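Local coordinates for putative alpha-galactosidase (PDB 4NZJ), which probably hydrolyses terminal, non-reducing alpha-D-galactose residues from alpha-galactosides, at residues Ser422-Val427 with Leu463-Cys468; Cys444-Leu449 with Lys469-Gly474; Lys47-Leu52 with Gly63-Lys68; His19-Tyr24 with Lys86-Arg91; Thr204-Phe209 with Arg240-Thr245. All blocks are in the same frame, centred on the assembly; numbering follows the deposited sequence. Where two conformers were deposited one is given.

Interaction 1 (Ser422-Val427 with Leu463-Cys468); sequences SSPQTV and LAPYQC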
# COMPACT_ATOMS: atom_id res chain seq x y z
N SER A 422 -21.70 15.44 9.50
CA SER A 422 -21.19 15.98 10.75
C SER A 422 -22.11 15.66 11.93
O SER A 422 -21.82 16.07 13.05
CB SER A 422 -21.03 17.49 10.62
OG SER A 422 -22.27 18.08 10.26
N SER A 423 -23.20 14.94 11.68
CA SER A 423 -24.11 14.51 12.74
C SER A 423 -24.23 12.99 12.72
O SER A 423 -23.96 12.36 11.70
CB SER A 423 -25.49 15.13 12.55
OG SER A 423 -26.08 14.69 11.34
N PRO A 424 -24.64 12.39 13.86
CA PRO A 424 -24.81 10.94 13.85
C PRO A 424 -25.89 10.50 12.87
O PRO A 424 -26.86 11.21 12.64
CB PRO A 424 -25.23 10.61 15.29
CG PRO A 424 -25.04 11.85 16.09
CD PRO A 424 -25.04 13.00 15.13
N GLN A 425 -25.69 9.32 12.30
CA GLN A 425 -26.64 8.76 11.35
C GLN A 425 -26.82 7.28 11.65
O GLN A 425 -25.88 6.61 12.11
CB GLN A 425 -26.12 8.93 9.92
CG GLN A 425 -25.92 10.38 9.49
CD GLN A 425 -27.22 11.15 9.34
OE1 GLN A 425 -28.23 10.61 8.92
NE2 GLN A 425 -27.19 12.43 9.69
N THR A 426 -28.02 6.78 11.40
CA THR A 426 -28.32 5.37 11.56
C THR A 426 -28.55 4.77 10.17
O THR A 426 -29.30 5.33 9.37
CB THR A 426 -29.57 5.16 12.44
OG1 THR A 426 -29.33 5.71 13.74
CG2 THR A 426 -29.91 3.67 12.57
N VAL A 427 -27.89 3.65 9.90
CA VAL A 427 -28.10 2.90 8.67
C VAL A 427 -28.72 1.55 9.04
O VAL A 427 -28.20 0.84 9.89
CB VAL A 427 -26.77 2.68 7.93
CG1 VAL A 427 -26.99 1.87 6.65
CG2 VAL A 427 -26.11 4.01 7.62
N LEU A 463 -23.84 5.23 13.55
CA LEU A 463 -22.60 5.89 13.18
C LEU A 463 -22.47 7.26 13.83
O LEU A 463 -23.39 8.08 13.77
CB LEU A 463 -22.53 6.03 11.65
CG LEU A 463 -22.56 4.73 10.86
CD1 LEU A 463 -22.74 4.98 9.36
CD2 LEU A 463 -21.29 3.92 11.10
N ALA A 464 -21.32 7.51 14.45
CA ALA A 464 -20.96 8.84 14.92
C ALA A 464 -20.63 9.70 13.69
O ALA A 464 -20.49 9.17 12.59
CB ALA A 464 -19.75 8.76 15.84
N PRO A 465 -20.51 11.03 13.89
CA PRO A 465 -20.10 11.86 12.76
C PRO A 465 -18.82 11.34 12.12
O PRO A 465 -17.88 10.95 12.82
CB PRO A 465 -19.87 13.23 13.41
CG PRO A 465 -20.78 13.23 14.61
CD PRO A 465 -20.71 11.82 15.11
N TYR A 466 -18.80 11.27 10.79
CA TYR A 466 -17.63 10.88 10.03
C TYR A 466 -17.22 9.41 10.17
O TYR A 466 -16.21 9.01 9.62
CB TYR A 466 -16.42 11.76 10.39
CG TYR A 466 -16.76 13.22 10.41
CD1 TYR A 466 -17.34 13.83 9.31
CD2 TYR A 466 -16.51 14.01 11.54
CE1 TYR A 466 -17.67 15.17 9.32
CE2 TYR A 466 -16.83 15.35 11.55
CZ TYR A 466 -17.40 15.93 10.44
OH TYR A 466 -17.73 17.25 10.42
N GLN A 467 -18.01 8.60 10.88
CA GLN A 467 -17.60 7.25 11.22
C GLN A 467 -17.89 6.24 10.10
O GLN A 467 -18.91 6.32 9.41
CB GLN A 467 -18.28 6.77 12.50
CG GLN A 467 -17.82 5.38 12.94
CD GLN A 467 -18.32 4.99 14.31
OE1 GLN A 467 -19.40 5.42 14.74
NE2 GLN A 467 -17.55 4.18 15.02
N CYS A 468 -16.98 5.27 9.97
CA CYS A 468 -17.14 4.16 9.06
C CYS A 468 -17.10 2.88 9.88
O CYS A 468 -16.10 2.63 10.57
CB CYS A 468 -16.02 4.17 8.04
SG CYS A 468 -16.15 2.88 6.78

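Interaction 2 (Cys444-Leu449 with Lys469-Gly474); sequences CLDNHL and KVYIFG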
# COMPACT_ATOMS: atom_id res chain seq x y z
N CYS A 444 -18.53 -8.48 12.87
CA CYS A 444 -18.49 -7.04 13.10
C CYS A 444 -17.07 -6.63 13.51
O CYS A 444 -16.54 -7.10 14.52
CB CYS A 444 -19.50 -6.64 14.18
SG CYS A 444 -21.21 -7.13 13.84
N LEU A 445 -16.45 -5.76 12.72
CA LEU A 445 -15.09 -5.32 13.02
C LEU A 445 -15.03 -4.39 14.23
O LEU A 445 -13.98 -4.31 14.88
CB LEU A 445 -14.46 -4.63 11.81
CG LEU A 445 -13.80 -5.54 10.77
CD1 LEU A 445 -14.83 -6.32 9.97
CD2 LEU A 445 -12.92 -4.72 9.84
N ASP A 446 -16.12 -3.69 14.54
CA ASP A 446 -16.14 -2.73 15.65
C ASP A 446 -15.88 -3.41 17.00
O ASP A 446 -15.18 -2.86 17.85
CB ASP A 446 -17.47 -1.95 15.68
CG ASP A 446 -18.68 -2.82 15.99
OD1 ASP A 446 -18.83 -3.25 17.15
OD2 ASP A 446 -19.52 -3.05 15.09
N ASN A 447 -16.44 -4.60 17.19
CA ASN A 447 -16.30 -5.34 18.44
C ASN A 447 -15.73 -6.76 18.30
O ASN A 447 -15.64 -7.49 19.28
CB ASN A 447 -17.65 -5.38 19.18
CG ASN A 447 -18.77 -5.98 18.34
OD1 ASN A 447 -18.53 -6.76 17.42
ND2 ASN A 447 -20.00 -5.61 18.65
N HIS A 448 -15.34 -7.13 17.07
CA HIS A 448 -14.71 -8.43 16.78
C HIS A 448 -15.61 -9.63 17.09
O HIS A 448 -15.12 -10.72 17.40
CB HIS A 448 -13.36 -8.55 17.49
CG HIS A 448 -12.43 -7.41 17.21
ND1 HIS A 448 -12.43 -6.25 17.95
CD2 HIS A 448 -11.50 -7.24 16.24
CE1 HIS A 448 -11.52 -5.42 17.45
NE2 HIS A 448 -10.95 -6.00 16.42
N LEU A 449 -16.92 -9.43 16.98
CA LEU A 449 -17.89 -10.47 17.30
C LEU A 449 -18.53 -11.03 16.04
O LEU A 449 -18.71 -10.31 15.05
CB LEU A 449 -18.98 -9.93 18.22
CG LEU A 449 -18.53 -9.47 19.61
CD1 LEU A 449 -19.70 -8.87 20.36
CD2 LEU A 449 -17.91 -10.63 20.38
N LYS A 469 -18.18 2.10 9.84
CA LYS A 469 -18.19 0.78 10.46
C LYS A 469 -18.20 -0.27 9.37
O LYS A 469 -18.89 -0.12 8.35
CB LYS A 469 -19.38 0.59 11.39
CG LYS A 469 -19.22 1.32 12.71
CD LYS A 469 -20.40 1.08 13.64
CE LYS A 469 -20.19 1.75 14.98
NZ LYS A 469 -21.31 1.50 15.92
N VAL A 470 -17.43 -1.34 9.58
CA VAL A 470 -17.25 -2.38 8.58
C VAL A 470 -17.70 -3.73 9.13
O VAL A 470 -17.51 -4.05 10.31
CB VAL A 470 -15.77 -2.45 8.13
CG1 VAL A 470 -15.57 -3.53 7.07
CG2 VAL A 470 -15.31 -1.09 7.62
N TYR A 471 -18.30 -4.51 8.24
CA TYR A 471 -18.85 -5.81 8.55
C TYR A 471 -18.47 -6.79 7.45
O TYR A 471 -18.25 -6.38 6.31
CB TYR A 471 -20.37 -5.72 8.64
CG TYR A 471 -20.85 -4.72 9.66
CD1 TYR A 471 -20.97 -3.37 9.32
CD2 TYR A 471 -21.16 -5.10 10.96
CE1 TYR A 471 -21.39 -2.44 10.26
CE2 TYR A 471 -21.58 -4.17 11.90
CZ TYR A 471 -21.69 -2.84 11.54
OH TYR A 471 -22.11 -1.91 12.46
N ILE A 472 -18.37 -8.07 7.78
CA ILE A 472 -18.18 -9.10 6.76
C ILE A 472 -19.37 -10.05 6.80
O ILE A 472 -19.63 -10.71 7.80
CB ILE A 472 -16.85 -9.88 6.94
CG1 ILE A 472 -15.67 -8.92 6.96
CG2 ILE A 472 -16.69 -10.90 5.81
CD1 ILE A 472 -14.33 -9.59 7.21
N PHE A 473 -20.10 -10.10 5.68
CA PHE A 473 -21.32 -10.89 5.58
C PHE A 473 -21.07 -12.22 4.89
O PHE A 473 -20.38 -12.27 3.88
CB PHE A 473 -22.39 -10.12 4.79
CG PHE A 473 -23.08 -9.04 5.58
CD1 PHE A 473 -22.48 -7.81 5.77
CD2 PHE A 473 -24.36 -9.24 6.10
CE1 PHE A 473 -23.13 -6.80 6.48
CE2 PHE A 473 -25.00 -8.24 6.81
CZ PHE A 473 -24.39 -7.02 7.00
N GLY A 474 -21.62 -13.29 5.46
CA GLY A 474 -21.65 -14.60 4.82
C GLY A 474 -20.81 -15.66 5.52
O GLY A 474 -20.01 -15.35 6.41
O HOH W 1 -18.37 -2.94 12.70

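Interaction 3 (Lys47-Leu52 with Gly63-Lys68); sequences KLPEGL and GVMTSK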
# COMPACT_ATOMS: atom_id res chain seq x y z
N LYS A 47 7.79 -27.00 2.53
CA LYS A 47 7.65 -26.85 1.08
C LYS A 47 8.11 -25.49 0.57
O LYS A 47 7.58 -24.97 -0.41
CB LYS A 47 6.21 -27.14 0.63
CG LYS A 47 5.65 -28.48 1.08
CD LYS A 47 6.41 -29.64 0.45
N LEU A 48 9.11 -24.90 1.24
CA LEU A 48 9.73 -23.69 0.72
C LEU A 48 10.50 -24.09 -0.53
O LEU A 48 11.34 -24.98 -0.47
CB LEU A 48 10.67 -23.06 1.75
CG LEU A 48 11.20 -21.67 1.37
CD1 LEU A 48 10.08 -20.64 1.37
CD2 LEU A 48 12.31 -21.24 2.32
N PRO A 49 10.21 -23.44 -1.67
CA PRO A 49 10.81 -23.92 -2.92
C PRO A 49 12.32 -23.73 -3.01
O PRO A 49 12.88 -22.81 -2.40
CB PRO A 49 10.11 -23.09 -4.00
CG PRO A 49 8.91 -22.50 -3.35
CD PRO A 49 9.24 -22.36 -1.90
N GLU A 50 12.95 -24.59 -3.80
CA GLU A 50 14.37 -24.48 -4.11
C GLU A 50 14.65 -23.10 -4.69
O GLU A 50 13.92 -22.63 -5.57
CB GLU A 50 14.76 -25.57 -5.11
CG GLU A 50 16.19 -25.51 -5.61
CD GLU A 50 16.50 -26.66 -6.55
OE1 GLU A 50 16.02 -27.78 -6.32
OE2 GLU A 50 17.23 -26.43 -7.54
N GLY A 51 15.70 -22.46 -4.19
CA GLY A 51 16.02 -21.09 -4.56
C GLY A 51 15.84 -20.13 -3.40
O GLY A 51 16.48 -19.08 -3.35
N LEU A 52 14.96 -20.50 -2.47
CA LEU A 52 14.66 -19.67 -1.31
C LEU A 52 15.09 -20.35 -0.02
O LEU A 52 15.17 -21.57 0.06
CB LEU A 52 13.17 -19.36 -1.23
CG LEU A 52 12.57 -18.62 -2.44
CD1 LEU A 52 11.08 -18.38 -2.23
CD2 LEU A 52 13.30 -17.31 -2.70
N GLY A 63 16.19 -15.19 -1.45
CA GLY A 63 16.85 -15.99 -2.46
C GLY A 63 16.45 -15.57 -3.86
O GLY A 63 16.12 -14.40 -4.09
N VAL A 64 16.49 -16.52 -4.79
CA VAL A 64 16.10 -16.31 -6.17
C VAL A 64 15.38 -17.56 -6.68
O VAL A 64 15.88 -18.67 -6.51
CB VAL A 64 17.33 -16.05 -7.08
CG1 VAL A 64 16.91 -15.94 -8.54
CG2 VAL A 64 18.07 -14.80 -6.63
N MSE A 65 14.22 -17.37 -7.30
CA MSE A 65 13.50 -18.48 -7.92
C MSE A 65 13.60 -18.34 -9.41
O MSE A 65 13.37 -17.27 -9.97
CB MSE A 65 12.07 -18.56 -7.42
CG MSE A 65 12.09 -19.03 -5.96
SE MSE A 65 10.28 -19.50 -5.36
CE MSE A 65 9.96 -20.91 -6.69
N THR A 66 13.96 -19.43 -10.07
CA THR A 66 14.20 -19.41 -11.51
C THR A 66 13.08 -20.03 -12.35
O THR A 66 13.03 -19.81 -13.56
CB THR A 66 15.54 -20.09 -11.86
OG1 THR A 66 15.56 -21.43 -11.34
CG2 THR A 66 16.71 -19.31 -11.27
N SER A 67 12.18 -20.78 -11.71
CA SER A 67 11.09 -21.46 -12.41
C SER A 67 9.75 -20.79 -12.15
O SER A 67 9.39 -20.54 -11.00
CB SER A 67 11.01 -22.93 -11.97
OG SER A 67 12.17 -23.63 -12.37
N LYS A 68 9.01 -20.50 -13.22
CA LYS A 68 7.69 -19.89 -13.10
C LYS A 68 6.68 -20.88 -12.52
O LYS A 68 6.80 -22.08 -12.73
CB LYS A 68 7.20 -19.41 -14.46
CG LYS A 68 8.04 -18.28 -15.05
CD LYS A 68 7.41 -17.70 -16.31
CE LYS A 68 7.38 -18.72 -17.44
O HOH W 2 14.59 -21.78 -8.23

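Interaction 4 (His19-Tyr24 with Lys86-Arg91); sequences HIIGNY and KQLVIR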
# COMPACT_ATOMS: atom_id res chain seq x y z
N HIS A 19 -1.01 -12.97 2.16
CA HIS A 19 -0.86 -14.42 2.06
C HIS A 19 -0.57 -14.87 0.62
O HIS A 19 -0.65 -16.06 0.30
CB HIS A 19 -2.13 -15.11 2.57
CG HIS A 19 -2.51 -14.71 3.97
ND1 HIS A 19 -1.73 -15.01 5.06
CD2 HIS A 19 -3.59 -14.04 4.44
CE1 HIS A 19 -2.31 -14.54 6.15
NE2 HIS A 19 -3.44 -13.94 5.80
N ILE A 20 -0.22 -13.92 -0.24
CA ILE A 20 0.22 -14.21 -1.60
C ILE A 20 1.25 -13.15 -1.98
O ILE A 20 1.13 -12.00 -1.56
CB ILE A 20 -0.95 -14.22 -2.61
CG1 ILE A 20 -0.48 -14.74 -3.97
CG2 ILE A 20 -1.58 -12.84 -2.76
CD1 ILE A 20 -1.59 -14.95 -4.96
N ILE A 21 2.27 -13.56 -2.71
CA ILE A 21 3.35 -12.66 -3.10
C ILE A 21 3.87 -13.05 -4.49
O ILE A 21 4.09 -14.24 -4.76
CB ILE A 21 4.49 -12.67 -2.05
CG1 ILE A 21 5.57 -11.62 -2.37
CG2 ILE A 21 5.13 -14.05 -1.93
CD1 ILE A 21 5.17 -10.20 -2.04
N GLY A 22 4.06 -12.05 -5.35
CA GLY A 22 4.55 -12.26 -6.70
C GLY A 22 5.95 -11.71 -6.88
O GLY A 22 6.32 -10.70 -6.26
N ASN A 23 6.73 -12.37 -7.72
CA ASN A 23 8.07 -11.93 -8.06
C ASN A 23 8.44 -12.45 -9.46
O ASN A 23 7.94 -13.49 -9.88
CB ASN A 23 9.07 -12.46 -7.02
CG ASN A 23 10.33 -11.61 -6.92
OD1 ASN A 23 11.45 -12.12 -7.05
ND2 ASN A 23 10.16 -10.33 -6.67
N TYR A 24 9.30 -11.73 -10.17
CA TYR A 24 9.80 -12.20 -11.47
C TYR A 24 10.81 -13.33 -11.28
O TYR A 24 11.58 -13.32 -10.31
CB TYR A 24 10.47 -11.09 -12.28
CG TYR A 24 9.64 -9.87 -12.61
CD1 TYR A 24 8.26 -9.93 -12.73
CD2 TYR A 24 10.26 -8.64 -12.85
CE1 TYR A 24 7.51 -8.80 -13.05
CE2 TYR A 24 9.53 -7.51 -13.16
CZ TYR A 24 8.16 -7.60 -13.26
OH TYR A 24 7.42 -6.47 -13.57
N LYS A 86 0.16 -20.82 8.73
CA LYS A 86 -0.54 -20.13 7.65
C LYS A 86 0.08 -20.50 6.31
O LYS A 86 1.30 -20.66 6.21
CB LYS A 86 -0.42 -18.61 7.85
CG LYS A 86 -1.74 -17.86 7.83
CD LYS A 86 -2.55 -18.16 9.08
CE LYS A 86 -3.73 -17.21 9.22
NZ LYS A 86 -4.59 -17.59 10.37
N GLN A 87 -0.76 -20.63 5.29
CA GLN A 87 -0.29 -20.85 3.93
C GLN A 87 0.20 -19.54 3.33
O GLN A 87 -0.34 -18.47 3.60
CB GLN A 87 -1.40 -21.43 3.04
CG GLN A 87 -2.08 -22.68 3.56
CD GLN A 87 -1.22 -23.92 3.46
OE1 GLN A 87 -0.25 -24.08 4.21
NE2 GLN A 87 -1.57 -24.82 2.54
N LEU A 88 1.24 -19.63 2.51
CA LEU A 88 1.69 -18.52 1.67
C LEU A 88 1.83 -19.04 0.25
O LEU A 88 2.48 -20.06 0.02
CB LEU A 88 3.03 -17.97 2.16
CG LEU A 88 3.71 -16.92 1.26
CD1 LEU A 88 2.93 -15.61 1.25
CD2 LEU A 88 5.14 -16.68 1.71
N VAL A 89 1.21 -18.35 -0.70
CA VAL A 89 1.37 -18.69 -2.11
C VAL A 89 2.41 -17.75 -2.71
O VAL A 89 2.29 -16.52 -2.61
CB VAL A 89 0.04 -18.58 -2.88
CG1 VAL A 89 0.26 -18.77 -4.38
CG2 VAL A 89 -0.94 -19.62 -2.35
N ILE A 90 3.45 -18.33 -3.31
CA ILE A 90 4.46 -17.56 -4.02
C ILE A 90 4.25 -17.77 -5.51
O ILE A 90 4.32 -18.90 -5.99
CB ILE A 90 5.89 -17.98 -3.62
CG1 ILE A 90 6.09 -17.72 -2.12
CG2 ILE A 90 6.92 -17.23 -4.44
CD1 ILE A 90 7.40 -18.25 -1.57
N ARG A 91 3.99 -16.69 -6.24
CA ARG A 91 3.81 -16.77 -7.68
C ARG A 91 5.03 -16.18 -8.36
O ARG A 91 5.33 -14.99 -8.20
CB ARG A 91 2.55 -16.02 -8.13
CG ARG A 91 2.37 -16.01 -9.65
CD ARG A 91 0.98 -15.52 -10.04
NE ARG A 91 -0.04 -16.36 -9.41
CZ ARG A 91 -1.28 -15.97 -9.12
NH1 ARG A 91 -1.71 -14.75 -9.43
NH2 ARG A 91 -2.11 -16.82 -8.53
O HOH W 3 0.64 -16.21 5.15

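Interaction 5 (Thr204-Phe209 with Arg240-Thr245); sequences TDAKDF and RALRAT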
# COMPACT_ATOMS: atom_id res chain seq x y z
N THR A 204 19.60 3.71 -18.93
CA THR A 204 20.69 3.99 -17.99
C THR A 204 20.17 4.09 -16.56
O THR A 204 20.72 3.49 -15.63
CB THR A 204 21.42 5.30 -18.35
OG1 THR A 204 22.04 5.15 -19.64
CG2 THR A 204 22.50 5.63 -17.33
N ASP A 205 19.12 4.87 -16.37
CA ASP A 205 18.62 5.13 -15.03
C ASP A 205 18.07 3.86 -14.38
O ASP A 205 18.36 3.57 -13.22
CB ASP A 205 17.61 6.27 -15.04
CG ASP A 205 18.24 7.61 -15.39
OD1 ASP A 205 19.47 7.66 -15.61
OD2 ASP A 205 17.51 8.61 -15.46
N ALA A 206 17.30 3.08 -15.15
CA ALA A 206 16.76 1.82 -14.64
C ALA A 206 17.88 0.86 -14.23
O ALA A 206 17.79 0.21 -13.18
CB ALA A 206 15.87 1.17 -15.69
N LYS A 207 18.93 0.77 -15.04
CA LYS A 207 20.07 -0.10 -14.73
C LYS A 207 20.77 0.36 -13.46
O LYS A 207 21.20 -0.46 -12.65
CB LYS A 207 21.05 -0.18 -15.90
CG LYS A 207 20.53 -1.00 -17.07
CD LYS A 207 20.32 -2.45 -16.68
CE LYS A 207 19.67 -3.25 -17.80
NZ LYS A 207 20.25 -2.92 -19.13
N ASP A 208 20.88 1.68 -13.28
CA ASP A 208 21.48 2.21 -12.06
C ASP A 208 20.60 1.86 -10.85
O ASP A 208 21.10 1.37 -9.83
CB ASP A 208 21.69 3.72 -12.14
CG ASP A 208 22.93 4.11 -12.93
OD1 ASP A 208 23.79 3.25 -13.23
OD2 ASP A 208 23.07 5.31 -13.24
N PHE A 209 19.29 2.10 -10.98
CA PHE A 209 18.37 1.77 -9.89
C PHE A 209 18.51 0.30 -9.49
O PHE A 209 18.60 -0.02 -8.30
CB PHE A 209 16.91 2.07 -10.26
CG PHE A 209 16.63 3.51 -10.59
CD1 PHE A 209 17.37 4.54 -10.03
CD2 PHE A 209 15.59 3.84 -11.46
CE1 PHE A 209 17.10 5.86 -10.34
CE2 PHE A 209 15.32 5.16 -11.77
CZ PHE A 209 16.07 6.17 -11.21
N ARG A 240 9.63 -0.65 -20.09
CA ARG A 240 10.53 -1.57 -20.79
C ARG A 240 11.92 -1.55 -20.15
O ARG A 240 12.54 -2.60 -19.97
CB ARG A 240 10.61 -1.22 -22.28
CG ARG A 240 9.34 -1.56 -23.03
CD ARG A 240 9.54 -1.49 -24.54
NE ARG A 240 9.85 -0.15 -25.03
CZ ARG A 240 8.95 0.80 -25.31
NH1 ARG A 240 7.65 0.59 -25.13
NH2 ARG A 240 9.36 1.97 -25.77
N ALA A 241 12.40 -0.36 -19.81
CA ALA A 241 13.71 -0.21 -19.19
C ALA A 241 13.78 -0.96 -17.85
O ALA A 241 14.77 -1.61 -17.56
CB ALA A 241 14.05 1.26 -19.02
N LEU A 242 12.72 -0.85 -17.05
CA LEU A 242 12.67 -1.56 -15.76
C LEU A 242 12.67 -3.07 -15.93
O LEU A 242 13.34 -3.78 -15.18
CB LEU A 242 11.45 -1.14 -14.95
CG LEU A 242 11.41 0.31 -14.47
CD1 LEU A 242 10.06 0.56 -13.80
CD2 LEU A 242 12.56 0.61 -13.53
N ARG A 243 11.92 -3.56 -16.90
CA ARG A 243 11.80 -5.00 -17.16
C ARG A 243 13.08 -5.57 -17.76
O ARG A 243 13.31 -6.77 -17.72
CB ARG A 243 10.63 -5.31 -18.09
CG ARG A 243 9.26 -5.03 -17.51
CD ARG A 243 8.93 -5.93 -16.33
NE ARG A 243 9.02 -7.36 -16.65
CZ ARG A 243 8.08 -8.05 -17.28
NH1 ARG A 243 6.96 -7.46 -17.69
NH2 ARG A 243 8.25 -9.34 -17.51
N ALA A 244 13.92 -4.70 -18.32
CA ALA A 244 15.19 -5.12 -18.90
C ALA A 244 16.27 -5.32 -17.83
O ALA A 244 17.33 -5.87 -18.13
CB ALA A 244 15.66 -4.13 -19.96
N THR A 245 16.02 -4.87 -16.61
CA THR A 245 16.97 -5.04 -15.50
C THR A 245 16.83 -6.43 -14.89
O THR A 245 15.94 -7.19 -15.26
CB THR A 245 16.76 -4.02 -14.37
OG1 THR A 245 15.59 -4.35 -13.61
CG2 THR A 245 16.63 -2.60 -14.92

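Interaction 1 (Ser422-Val427 with Leu463-Cys468)
Gln425 and Leu463 face each other as an antiparallel hydrogen-bonded pair, each backbone amide donating to the other's carbonyl. Leu463 N lies 2.9 Å from Gln425 O, and Gln425 N returns the bond to Leu463 O at 3.0 Å. The same Leu463 O is approached by Pro424 CA at 3.2 Å, a CA-H...O contact. On the buried side Val427 CG2 meets Leu463 CD1 at 3.9 Å, the leucine holding CG anti to its carbonyl carbon (chi1 -60°). The pair opens the two-stranded antiparallel sheet 425-430/458-463 in the C-terminal beta-sandwich domain. Beyond Leu463 the chain reverses in a type II turn from Ala464 to Gln467, with Tyr466 taking positive phi (68°). Pro465 CG sits 3.4 Å from Ser422 O, and the Tyr466 hydroxyl end reaches Ser422, OH to CB 3.3 Å. A side-chain bond braces the turn: Ala464 N donates to Gln467 OE1 at 2.9 Å, almost straight and on an in-plane lone pair. In the next shell Asn419 ND2 bonds both Ser423 O and Ala464 O, tying the two segments to strand 413-419, while Trp283 meets the Tyr466 ring edge-to-face and Ser346 OG bonds Tyr466 O.

Interaction 2 (Cys444-Leu449 with Lys469-Gly474)
In the modelled conformer Cys444 SG lies against the edge of the Tyr471 ring, 3.5 Å from CD2 and 85° off the ring normal measured at the centroid, a sulfur-aromatic contact close to the ring plane. Cys444 SG and Tyr471 CG are each anti to their own carbonyl carbon (chi1 -56° and -57°), and the two residues form an antiparallel non-hydrogen-bonded pair, which puts both side chains on one face of the sheet. Leu445 turns to the other side. Its CD2 packs 4.0 Å from Val470 CG1, and its second branch extends CD1 to 4.1 Å from Ile472 CG1, so one leucine spans two residues of strand 469-473. Leu445 N donates to Val470 O at 3.1 Å. Helix 378-384 closes over the same leucine through Leu380 and Ile383. Asp446 CG, in the modelled conformer, stands between its backbone N and carbonyl carbon, and the carboxylate folds back toward a water that lies over one face of the Tyr471 ring, offset toward the rim. That water accepts from Asp446 N and donates to Asp446 OD2 and to Val470 O, the last at 2.8 Å. Lys469 NZ, 5.0 Å from Asp446 OD2 and not in contact with it, bonds Lys462 O. The loop is thus joined to the strand at Val470 O by one direct backbone bond and a water that also engages the Asp446 carboxylate, with apolar packing on one face and a sulfur-ring contact on the other.

Interaction 3 (Lys47-Leu52 with Gly63-Lys68)
Gly51 O accepts from Val64 N at 2.9 Å, with an N-H...O angle of 146°. A second, weaker approach to this oxygen comes from Gly63 CA, a CA-H...O contact of 3.2 Å, so the backbones run close together at the two glycines. The other polar link is a water that donates to Glu50 O and accepts from Thr66 N. Away from these bonds the contact is carried by Met65, a selenomethionine, described here in the conformer given. Its SE rests 3.4 Å from Leu52 CD1, and its CG lies 3.6 Å from Leu52 CG, the two side chains crossing at about a right angle. The chain then bends at its last torsion (chi3 60°), which swings CE toward Pro49, 3.5 Å from Pro49 CB. Leu52 sends its other branch elsewhere, CD2 lying 3.8 Å from Gly63 C. Tyr71 of strand 69-79 touches both Pro49 and Met65, and Ile92 of strand 82-92 also meets Met65, placing the selenium side chain between the two sheets of the domain. The type II turn from Pro49 to Leu52, with Gly51 at positive phi (112°), leads into strand 52-55, where Leu52 and Gly63 form an antiparallel non-hydrogen-bonded pair. Strand 52-55 is an outermost strand of its sheet, and Leu52 and Met65 pack from this sheet into the sandwich interior of the N-terminal Ig-like domain.

Interaction 4 (His19-Tyr24 with Lys86-Arg91)
Ile21 bonds strand 86-91 through both its N and its O, the N donating to Val89 O at 3.0 Å and the O accepting from Arg91 N at 2.9 Å. Val89 N to His19 O and Asn23 N to Arg91 O extend the ladder, giving the four bonds of a parallel pairing whose axes run 4.8 Å apart at 17°. The tight part lies about the isoleucines. On one face Ile21 CG2 is 3.8 Å from Ile90 CG1 in the conformer given, and Leu88 CD1 packs 3.6 Å from His19 C. On the other, Ile20 keeps CG1 anti to its backbone N (chi1 -171°), which sets it beside Val89, CG1 to CB 4.0 Å. Farther along that face Ile20 CD1 stands over the Arg91 guanidinium, toward its rim; the arginine itself is engaged by Asp70 and Glu95 in salt bridges. The looser margin is at Lys86 and Gln87, both exposed. There the His19 ring meets Lys86 CG, CE1 at 3.8 Å, and a water in the ring plane bridges His19 ND1, 2.7 Å away, to Gln87 O. Strand 20-23 forms one margin of a mixed sheet, with strand 82-92 between it and strand 69-79; Phe29 and Phe31 of strand 28-36 cover the face bearing Ile21, Leu88 and Ile90.

Interaction 5 (Thr204-Phe209 with Arg240-Thr245)
Two neighbouring helices of the catalytic TIM beta/alpha barrel, 202-212 and 228-243, meet here at the C-terminal end of the second. Ala206 is central: its methyl CB points at the partner and lies 3.5 Å from Ala241 O, 3.8 Å from Ala241 CB and 4.0 Å from Leu242 CD2. This small residue lets the backbones approach to 5.4 Å between the CA atoms of Ala206 and Leu242. Thr245 fills the next position, its CG2 being 3.5 Å from Ala206 O. OG1 donates to Leu242 O at 2.8 Å in the carbonyl plane; Leu242 O thus accepts from both Thr245 N and OG1, which holds the hydroxyl. On the exposed margin Lys207, bent at chi2 (-63°), runs alongside Thr245 and, in the conformer given, brings CE to 3.5 Å from Ala244 O. No hydrogen bond joins the two segments. Asp205 forms a salt bridge with Arg150. In the barrel, helix 202-212 precedes strand 216-220 and helix 228-243 precedes strand 250-254, two adjacent parallel strands.

Overall arrangement
The five contacts sample all three domains. Interactions 1 and 2 share the C-terminal sandwich and touch where Leu463 CD2 packs 3.7 Å from Lys469 CG; both combine backbone bonds with apolar packing, though a bridging water and a sulfur-ring contact distinguish interaction 2. Interactions 3 and 4 build opposite sheets of the Ig-like domain and meet in its interior, with Leu52 and Met65 against Ile90. Interaction 4 carries the fullest backbone ladder, whereas interaction 3 has one direct bond. Interaction 5, in the barrel, has none, packing buried Ala206 against Ala241 and Leu242 with exposed Lys207 and Ala244 at its edge; in the conformer given, its Arg243 forms a cation-pi pair with Tyr24 of interaction 4, linking these domains.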